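Local coordinates for diacylglycerol O-acyltransferase (Marinobacter hydrocarbonoclasticus, PDB 6CHJ), which acts as a wax ester synthase and probably also transfers acyl groups from acyl-CoA to diacylglycerol, yielding triacylglycerol, at residues R239-Q244 with Y399-D404; P20-G25 with A102-L107. All coordinates share one frame; numbering follows the deposited sequence.

Overall arrangement
Both contacts are buried, their centres about 9 Å apart, and they share a neighbourhood: strand 393-401 of contact 1 lies beside strand 22-30 of contact 2 in one mixed sheet, where Val401 N probably bonds to Gly24 O (2.8 Å). Contact 1 is the more central. There the edge strand 239-247 of the other large sheet meets strand 393-401, through apolar side chains with one buried ion pair. Contact 2 packs the end of helix 93-105 against strand 22-30 and is more polar, built on histidines, with its far side near the second subunit. A probable bond from His104 NE2 to Ser402 O (2.9 Å) ties the two together.

Contact 1: residues R239-Q244 with Y399-D404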
loop_
_atom_site.group_PDB
_atom_site.type_symbol
_atom_site.label_atom_id
_atom_site.label_comp_id
_atom_site.label_asym_id
_atom_site.label_seq_id
_atom_site.Cartn_x
_atom_site.Cartn_y
_atom_site.Cartn_z
ATOM N N ARG B 239 -0.367 7.446 -7.130
ATOM C CA ARG B 239 0.285 8.726 -6.959
ATOM C C ARG B 239 1.521 8.796 -7.833
ATOM O O ARG B 239 2.143 7.782 -8.139
ATOM C CB ARG B 239 0.665 8.963 -5.489
ATOM C CG ARG B 239 -0.548 9.094 -4.565
ATOM C CD ARG B 239 -1.371 10.331 -4.935
ATOM N NE ARG B 239 -2.625 10.418 -4.194
ATOM C CZ ARG B 239 -3.790 9.991 -4.662
ATOM N NH1 ARG B 239 -3.847 9.437 -5.866
ATOM N NH2 ARG B 239 -4.884 10.099 -3.922
ATOM N N ARG B 240 1.830 10.004 -8.275
ATOM C CA ARG B 240 3.112 10.335 -8.862
ATOM C C ARG B 240 3.696 11.468 -8.040
ATOM O O ARG B 240 3.038 12.504 -7.855
ATOM C CB ARG B 240 2.986 10.740 -10.336
ATOM C CG ARG B 240 4.003 10.032 -11.222
ATOM C CD ARG B 240 4.181 10.711 -12.572
ATOM N NE ARG B 240 5.123 9.995 -13.425
ATOM C CZ ARG B 240 6.440 9.956 -13.223
ATOM N NH1 ARG B 240 6.980 10.596 -12.185
ATOM N NH2 ARG B 240 7.223 9.277 -14.056
ATOM N N PHE B 241 4.907 11.251 -7.524
ATOM C CA PHE B 241 5.608 12.214 -6.693
ATOM C C PHE B 241 6.807 12.779 -7.443
ATOM O O PHE B 241 7.569 12.043 -8.072
ATOM C CB PHE B 241 6.082 11.584 -5.391
ATOM C CG PHE B 241 6.769 12.548 -4.471
ATOM C CD1 PHE B 241 6.146 13.731 -4.094
ATOM C CD2 PHE B 241 8.027 12.272 -3.975
ATOM C CE1 PHE B 241 6.772 14.618 -3.234
ATOM C CE2 PHE B 241 8.658 13.163 -3.118
ATOM C CZ PHE B 241 8.034 14.326 -2.746
ATOM N N ALA B 242 6.962 14.099 -7.378
ATOM C CA ALA B 242 8.050 14.806 -8.049
ATOM C C ALA B 242 8.550 15.874 -7.096
ATOM O O ALA B 242 7.772 16.726 -6.648
ATOM C CB ALA B 242 7.596 15.434 -9.373
ATOM N N ALA B 243 9.830 15.808 -6.768
ATOM C CA ALA B 243 10.439 16.737 -5.836
ATOM C C ALA B 243 11.758 17.213 -6.423
ATOM O O ALA B 243 12.368 16.528 -7.253
ATOM C CB ALA B 243 10.663 16.101 -4.451
ATOM N N GLN B 244 12.181 18.405 -5.993
ATOM C CA GLN B 244 13.410 19.033 -6.473
ATOM C C GLN B 244 13.710 20.265 -5.627
ATOM O O GLN B 244 12.812 20.851 -5.013
ATOM C CB GLN B 244 13.317 19.415 -7.958
ATOM C CG GLN B 244 14.584 20.037 -8.587
ATOM C CD GLN B 244 15.887 19.320 -8.211
ATOM O OE1 GLN B 244 16.390 19.429 -7.078
ATOM N NE2 GLN B 244 16.442 18.582 -9.173
ATOM N N TYR B 399 11.568 17.135 1.508
ATOM C CA TYR B 399 10.504 17.353 0.528
ATOM C C TYR B 399 9.184 16.850 1.095
ATOM O O TYR B 399 9.036 15.632 1.336
ATOM C CB TYR B 399 10.819 16.647 -0.791
ATOM C CG TYR B 399 12.205 16.949 -1.309
ATOM C CD1 TYR B 399 12.446 18.085 -2.090
ATOM C CD2 TYR B 399 13.281 16.124 -0.996
ATOM C CE1 TYR B 399 13.733 18.382 -2.569
ATOM C CE2 TYR B 399 14.565 16.406 -1.460
ATOM C CZ TYR B 399 14.780 17.541 -2.247
ATOM O OH TYR B 399 16.047 17.817 -2.696
ATOM N N PRO B 400 8.205 17.717 1.304
ATOM C CA PRO B 400 6.917 17.257 1.807
ATOM C C PRO B 400 6.158 16.474 0.741
ATOM O O PRO B 400 6.353 16.665 -0.462
ATOM C CB PRO B 400 6.202 18.563 2.167
ATOM C CG PRO B 400 6.748 19.536 1.177
ATOM C CD PRO B 400 8.198 19.159 1.006
ATOM N N VAL B 401 5.293 15.570 1.211
ATOM C CA VAL B 401 4.451 14.728 0.362
ATOM C C VAL B 401 3.041 14.918 0.873
ATOM O O VAL B 401 2.732 14.523 2.003
ATOM C CB VAL B 401 4.847 13.244 0.405
ATOM C CG1 VAL B 401 4.211 12.513 -0.769
ATOM C CG2 VAL B 401 6.372 13.082 0.404
ATOM N N SER B 402 2.188 15.538 0.073
ATOM C CA SER B 402 0.929 15.973 0.648
ATOM C C SER B 402 -0.236 15.092 0.156
ATOM O O SER B 402 -0.028 13.943 -0.262
ATOM C CB SER B 402 0.754 17.459 0.336
ATOM O OG SER B 402 0.036 18.074 1.383
ATOM N N ILE B 403 -1.456 15.634 0.199
ATOM C CA ILE B 403 -2.684 14.880 -0.040
ATOM C C ILE B 403 -3.360 15.417 -1.301
ATOM O O ILE B 403 -3.655 16.615 -1.389
ATOM C CB ILE B 403 -3.645 14.989 1.158
ATOM C CG1 ILE B 403 -3.049 14.393 2.437
ATOM C CG2 ILE B 403 -5.000 14.375 0.837
ATOM C CD1 ILE B 403 -3.739 14.944 3.702
ATOM N N ASP B 404 -3.622 14.530 -2.256
ATOM C CA ASP B 404 -4.591 14.725 -3.325
ATOM C C ASP B 404 -6.000 14.296 -2.892
ATOM O O ASP B 404 -6.188 13.435 -2.018
ATOM C CB ASP B 404 -4.215 13.925 -4.561
ATOM C CG ASP B 404 -2.887 14.310 -5.119
ATOM O OD1 ASP B 404 -2.564 15.521 -5.129
ATOM O OD2 ASP B 404 -2.174 13.395 -5.576
HETATM O O HOH W 1 -4.909 11.417 -1.174
#
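Phe241 and Val401 make the tight centre of this contact: CG2 of Val401 sits over one face of the phenylalanine ring in a CH-pi contact, 4.2 Å from its centroid. With CG anti to the backbone N (chi1 -178°), Phe241 reaches across to strand 393-401, and its CE1 comes edge-on to within 3.5 Å of Pro400 O. Next along, Ala243 CB lies against the Tyr399 ring, 3.6 Å from CD1, where the strands come nearest. Leu97 and Val100 of helix 93-105 and Ile426 of strand 420-428 also pack on Phe241. The two strands run nearly antiparallel (161°) yet belong to different sheets, so what joins them is side chains. Strand 393-401, from the C-terminal half, has crossed into the sheet of the N-terminal half, as in other CoA-dependent acyltransferases.

The looser side begins at Gln244, which is partly exposed; its CB points away, and its backbone comes obliquely to the Tyr399 ring, Gln244 C 3.6 Å from CE1. Tyr399 OH turns instead to Ser245. At the other end strand 393-401 has given way to loop, the chains stand wider apart, and Arg239 bends at chi2 (-64°) to lie alongside Asp404. OD2 approaches NE to 3.3 Å from above one guanidinium face, where no N-H points at it. NH1 and NH2 are engaged elsewhere: NH1 on Thr236 O, NH2 on Gln18 O and an in-plane water. The bridge is therefore one of charge alone, and the arginine's orientation probably owes more to those carbonyls than to the carboxylate.

Contact 2: residues P20-G25 with A102-L107; sequences PMHVGG and AEHSHL
Pro20 starts the contact by resting its ring on Ser105 and Leu107: CG lies 3.5 Å from Ser105 O, and the Leu107 side chain crosses it at about a right angle, CD2 to CG 3.9 Å. Met21 turns away and joins its backbone to His136, part of the family's HHxxxDG signature.

His22 then fills the middle. Its CG stands between the backbone N and the carbonyl carbon (chi1 58°), which carries the ring across to the helix end. NE2 donates to His104 O at 2.6 Å, the carbonyl lying close to the ring plane but the bond bent, 132° at the hydrogen. CE1 comes within 3.1 Å of His106 O, a carbonyl that also receives Lys133 NZ. The edge of His22 also meets the face of His104 in a T-shaped pair, centroids 4.6 Å apart and planes at 73°. An alanine in place of His22 would probably leave His104 O without this donor and open a gap over the His104 ring. Strand 22-30, first in sequence and inside the mixed sheet of the N-terminal domain, is flanked here by a helix, in the CoA-dependent acyltransferase fold; beyond the helix end, His106 stacks on His106 of the second subunit.

His104 is held at both nitrogens, ND1 by Tyr131 OH and NE2 by Ser402. Its CE1 edge faces the Val23-Gly24 peptide, 3.8 Å from Gly24 N, and Gly24, having no side chain, lets its backbone lie close to the ring.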
loop_
_atom_site.group_PDB
_atom_site.type_symbol
_atom_site.label_atom_id
_atom_site.label_comp_id
_atom_site.label_asym_id
_atom_site.label_seq_id
_atom_site.Cartn_x
_atom_site.Cartn_y
_atom_site.Cartn_z
ATOM N N PRO B 20 -6.174 8.606 -0.033
ATOM C CA PRO B 20 -5.632 8.431 1.311
ATOM C C PRO B 20 -5.403 9.802 1.939
ATOM O O PRO B 20 -5.164 10.806 1.253
ATOM C CB PRO B 20 -4.333 7.665 1.078
ATOM C CG PRO B 20 -4.581 6.927 -0.186
ATOM C CD PRO B 20 -5.410 7.835 -1.028
ATOM N N MET B 21 -5.549 9.841 3.254
ATOM C CA MET B 21 -5.490 11.075 4.015
ATOM C C MET B 21 -4.286 11.064 4.954
ATOM O O MET B 21 -4.357 11.487 6.108
ATOM C CB MET B 21 -6.819 11.300 4.752
ATOM C CG MET B 21 -8.012 11.570 3.802
ATOM S SD MET B 21 -7.844 13.028 2.700
ATOM C CE MET B 21 -7.417 14.247 3.883
ATOM N N HIS B 22 -3.172 10.538 4.469
ATOM C CA HIS B 22 -1.912 10.594 5.190
ATOM C C HIS B 22 -0.982 11.595 4.509
ATOM O O HIS B 22 -1.034 11.786 3.295
ATOM C CB HIS B 22 -1.251 9.212 5.263
ATOM C CG HIS B 22 -0.968 8.588 3.926
ATOM N ND1 HIS B 22 -1.782 7.628 3.361
ATOM C CD2 HIS B 22 0.052 8.775 3.053
ATOM C CE1 HIS B 22 -1.289 7.265 2.192
ATOM N NE2 HIS B 22 -0.179 7.951 1.977
ATOM N N VAL B 23 -0.136 12.241 5.296
ATOM C CA VAL B 23 0.933 13.052 4.751
ATOM C C VAL B 23 2.229 12.259 4.832
ATOM O O VAL B 23 2.297 11.196 5.446
ATOM C CB VAL B 23 1.069 14.402 5.479
ATOM C CG1 VAL B 23 -0.288 15.114 5.547
ATOM C CG2 VAL B 23 1.663 14.164 6.881
ATOM N N GLY B 24 3.278 12.797 4.216
ATOM C CA GLY B 24 4.567 12.144 4.145
ATOM C C GLY B 24 5.672 13.164 3.986
ATOM O O GLY B 24 5.432 14.338 3.697
ATOM N N GLY B 25 6.898 12.694 4.189
ATOM C CA GLY B 25 8.072 13.511 3.959
ATOM C C GLY B 25 9.238 12.669 3.491
ATOM O O GLY B 25 9.434 11.535 3.952
ATOM N N ALA B 102 4.779 4.996 -5.268
ATOM C CA ALA B 102 4.147 3.725 -4.913
ATOM C C ALA B 102 3.780 3.677 -3.434
ATOM O O ALA B 102 2.652 3.327 -3.071
ATOM C CB ALA B 102 5.087 2.560 -5.258
ATOM N N GLU B 103 4.727 4.010 -2.557
ATOM C CA GLU B 103 4.468 3.857 -1.133
ATOM C C GLU B 103 3.428 4.871 -0.634
ATOM O O GLU B 103 2.603 4.538 0.222
ATOM C CB GLU B 103 5.780 3.967 -0.356
ATOM C CG GLU B 103 5.677 3.448 1.059
ATOM C CD GLU B 103 5.121 2.017 1.133
ATOM O OE1 GLU B 103 5.585 1.155 0.357
ATOM O OE2 GLU B 103 4.213 1.769 1.968
ATOM N N HIS B 104 3.424 6.098 -1.180
ATOM C CA HIS B 104 2.464 7.115 -0.749
ATOM C C HIS B 104 1.029 6.787 -1.188
ATOM O O HIS B 104 0.080 7.238 -0.540
ATOM C CB HIS B 104 2.888 8.490 -1.289
ATOM C CG HIS B 104 2.277 9.639 -0.552
ATOM N ND1 HIS B 104 2.694 10.019 0.707
ATOM C CD2 HIS B 104 1.258 10.471 -0.882
ATOM C CE1 HIS B 104 1.957 11.035 1.125
ATOM N NE2 HIS B 104 1.090 11.339 0.173
ATOM N N SER B 105 0.850 6.021 -2.278
ATOM C CA SER B 105 -0.474 5.552 -2.701
ATOM C C SER B 105 -1.196 4.700 -1.650
ATOM O O SER B 105 -2.426 4.652 -1.650
ATOM C CB SER B 105 -0.347 4.709 -3.964
ATOM O OG SER B 105 0.330 5.407 -4.980
ATOM N N HIS B 106 -0.472 3.966 -0.804
ATOM C CA HIS B 106 -1.087 2.898 -0.019
ATOM C C HIS B 106 -1.774 3.433 1.229
ATOM O O HIS B 106 -1.153 4.139 2.037
ATOM C CB HIS B 106 -0.039 1.866 0.396
ATOM C CG HIS B 106 0.708 1.276 -0.755
ATOM N ND1 HIS B 106 0.091 0.901 -1.931
ATOM C CD2 HIS B 106 2.029 1.029 -0.926
ATOM C CE1 HIS B 106 0.997 0.433 -2.769
ATOM N NE2 HIS B 106 2.181 0.508 -2.186
ATOM N N LEU B 107 -3.050 3.067 1.382
ATOM C CA LEU B 107 -3.784 3.251 2.632
ATOM C C LEU B 107 -3.019 2.697 3.822
ATOM O O LEU B 107 -2.421 1.618 3.753
ATOM C CB LEU B 107 -5.132 2.535 2.555
ATOM C CG LEU B 107 -6.276 3.231 1.832
ATOM C CD1 LEU B 107 -7.530 2.400 2.001
ATOM C CD2 LEU B 107 -6.492 4.681 2.308
#